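Local coordinates for dual specificity protein phosphatase 18 (Homo sapiens, PDB 2ESB) that removes phosphate from phosphotyrosine and, less readily, phosphothreonine in MAP kinase peptides, as a dual-specificity member of the protein-tyrosine phosphatase family, at residues Met48-Ser53 / Gln65-Pro70. Sequence-based numbering, arbitrary orientation.
Sequences MVINVS and QYMQVP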
loop_
_atom_site.group_PDB
_atom_site.type_symbol
_atom_site.label_atom_id
_atom_site.label_comp_id
_atom_site.label_asym_id
_atom_site.label_seq_id
_atom_site.Cartn_x
_atom_site.Cartn_y
_atom_site.Cartn_z
ATOM N N MET A 48 4.187 3.829 13.448
ATOM C CA MET A 48 2.826 3.950 12.947
ATOM C C MET A 48 2.437 2.686 12.182
ATOM O O MET A 48 3.169 2.238 11.301
ATOM C CB MET A 48 2.720 5.153 11.997
ATOM C CG MET A 48 1.303 5.404 11.467
ATOM S SD MET A 48 0.215 6.073 12.751
ATOM C CE MET A 48 -1.338 5.290 12.337
ATOM N N VAL A 49 1.289 2.116 12.530
ATOM C CA VAL A 49 0.789 0.921 11.862
ATOM C C VAL A 49 -0.567 1.229 11.234
ATOM O O VAL A 49 -1.511 1.634 11.921
ATOM C CB VAL A 49 0.627 -0.261 12.848
ATOM C CG1 VAL A 49 -0.034 -1.439 12.136
ATOM C CG2 VAL A 49 2.002 -0.684 13.400
ATOM N N ILE A 50 -0.656 1.051 9.921
ATOM C CA ILE A 50 -1.894 1.303 9.196
ATOM C C ILE A 50 -2.421 -0.025 8.666
ATOM O O ILE A 50 -1.855 -0.620 7.754
ATOM C CB ILE A 50 -1.675 2.272 8.019
ATOM C CG1 ILE A 50 -1.090 3.595 8.538
ATOM C CG2 ILE A 50 -3.006 2.532 7.327
ATOM C CD1 ILE A 50 -0.894 4.682 7.462
ATOM N N ASN A 51 -3.510 -0.480 9.268
ATOM C CA ASN A 51 -4.147 -1.744 8.945
ATOM C C ASN A 51 -5.194 -1.499 7.868
ATOM O O ASN A 51 -6.260 -0.938 8.128
ATOM C CB ASN A 51 -4.756 -2.303 10.246
ATOM C CG ASN A 51 -5.548 -3.589 10.054
ATOM O OD1 ASN A 51 -5.861 -4.008 8.940
ATOM N ND2 ASN A 51 -5.903 -4.209 11.169
ATOM N N VAL A 52 -4.879 -1.917 6.645
ATOM C CA VAL A 52 -5.794 -1.728 5.534
ATOM C C VAL A 52 -6.653 -2.978 5.339
ATOM O O VAL A 52 -6.492 -3.723 4.374
ATOM C CB VAL A 52 -5.019 -1.405 4.223
ATOM C CG1 VAL A 52 -5.967 -0.814 3.201
ATOM C CG2 VAL A 52 -3.880 -0.430 4.511
ATOM N N SER A 53 -7.562 -3.217 6.273
ATOM C CA SER A 53 -8.439 -4.384 6.181
ATOM C C SER A 53 -9.630 -4.216 7.105
ATOM O O SER A 53 -9.610 -3.409 8.031
ATOM C CB SER A 53 -7.708 -5.651 6.614
ATOM O OG SER A 53 -7.704 -5.727 8.034
ATOM N N GLN A 65 1.566 3.792 17.235
ATOM C CA GLN A 65 0.244 4.328 16.913
ATOM C C GLN A 65 -0.410 3.435 15.868
ATOM O O GLN A 65 0.258 2.989 14.940
ATOM C CB GLN A 65 0.374 5.758 16.365
ATOM C CG GLN A 65 -0.960 6.472 16.223
ATOM C CD GLN A 65 -0.838 7.789 15.464
ATOM O OE1 GLN A 65 0.140 8.523 15.627
ATOM N NE2 GLN A 65 -1.836 8.094 14.635
ATOM N N TYR A 66 -1.709 3.172 16.020
ATOM C CA TYR A 66 -2.438 2.307 15.089
ATOM C C TYR A 66 -3.694 2.963 14.526
ATOM O O TYR A 66 -4.289 3.833 15.158
ATOM C CB TYR A 66 -2.889 1.007 15.787
ATOM C CG TYR A 66 -1.775 0.123 16.312
ATOM C CD1 TYR A 66 -1.127 0.419 17.510
ATOM C CD2 TYR A 66 -1.373 -1.006 15.605
ATOM C CE1 TYR A 66 -0.103 -0.392 17.997
ATOM C CE2 TYR A 66 -0.337 -1.833 16.084
ATOM C CZ TYR A 66 0.290 -1.518 17.280
ATOM O OH TYR A 66 1.297 -2.326 17.766
ATOM N N MET A 67 -4.091 2.536 13.334
ATOM C CA MET A 67 -5.322 3.016 12.726
ATOM C C MET A 67 -5.774 1.949 11.740
ATOM O O MET A 67 -5.002 1.064 11.363
ATOM C CB MET A 67 -5.128 4.353 12.003
ATOM C CG MET A 67 -4.435 4.254 10.663
ATOM S SD MET A 67 -4.401 5.878 9.876
ATOM C CE MET A 67 -6.067 5.870 9.169
ATOM N N GLN A 68 -7.025 2.028 11.316
ATOM C CA GLN A 68 -7.542 1.036 10.395
ATOM C C GLN A 68 -8.369 1.660 9.293
ATOM O O GLN A 68 -9.154 2.586 9.533
ATOM C CB GLN A 68 -8.384 0.020 11.168
ATOM C CG GLN A 68 -8.834 -1.189 10.364
ATOM C CD GLN A 68 -9.138 -2.375 11.258
ATOM O OE1 GLN A 68 -8.953 -2.311 12.477
ATOM N NE2 GLN A 68 -9.592 -3.467 10.660
ATOM N N VAL A 69 -8.154 1.156 8.080
ATOM C CA VAL A 69 -8.872 1.579 6.875
ATOM C C VAL A 69 -9.634 0.302 6.555
ATOM O O VAL A 69 -9.096 -0.610 5.920
ATOM C CB VAL A 69 -7.892 1.909 5.739
ATOM C CG1 VAL A 69 -8.658 2.366 4.488
ATOM C CG2 VAL A 69 -6.937 2.981 6.208
ATOM N N PRO A 70 -10.900 0.221 6.996
ATOM C CA PRO A 70 -11.765 -0.945 6.802
ATOM C C PRO A 70 -12.284 -1.235 5.400
ATOM O O PRO A 70 -13.427 -0.913 5.085
ATOM C CB PRO A 70 -12.897 -0.682 7.794
ATOM C CG PRO A 70 -13.087 0.796 7.643
ATOM C CD PRO A 70 -11.653 1.321 7.639
#
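Strands 48-51 and 65-68 run parallel, their axes 4.7 Å apart and 15° off alignment, and four backbone hydrogen bonds join them, from Val49 N to Gln65 O, Met67 N to Val49 O, Asn51 N to Met67 O and Val69 N to Asn51 O. They form one side of the mixed sheet of the dual-specificity phosphatase catalytic domain: 65-68 is its outermost strand, while 48-51 also pairs with strand 100-103, which leads to Cys104, the predicted phosphocysteine nucleophile. On the face covered by helix 83-95, the Met48 chain leaves with CG anti to the backbone N, then bends at chi2 and again at chi3, so that its end comes over toward strand 65-68 and crosses the Gln65 and Met67 side chains obliquely. Met48 SD lies against the Gln65 amide, 3.4 Å from Gln65 CD. Met48 CE reaches Met67 CG at 3.7 Å. Farther along, Ile50 CG2 touches both Met67 CG and Val69 CG2. On the opposite face Val49 and Tyr66 stand side by side, Val49 CB 3.5 Å from Tyr66 CD2; the phenol hydroxyl is hydrogen-bonded to Tyr61 N. Next to them the amides of Asn51 and Gln68 are stacked, their planes 13° apart, with Asn51 ND2 3.7 Å from Gln68 CD. Asn51 is itself held on both amide atoms: ND2 bonds to Val56 O and Asn58 OD1, and Ser53 OG donates to an OD1 lone pair. An alanine in place of Gln68 would remove both the stacked amide and a donor to Ser53, and would probably loosen the turn just beyond strand 48-51. That donor, Gln68 NE2, comes from an extended chain and meets Ser53 O at 2.6 Å; the bond is nearly straight at 168°, and NE2 sits above the carbonyl plane of Ser53.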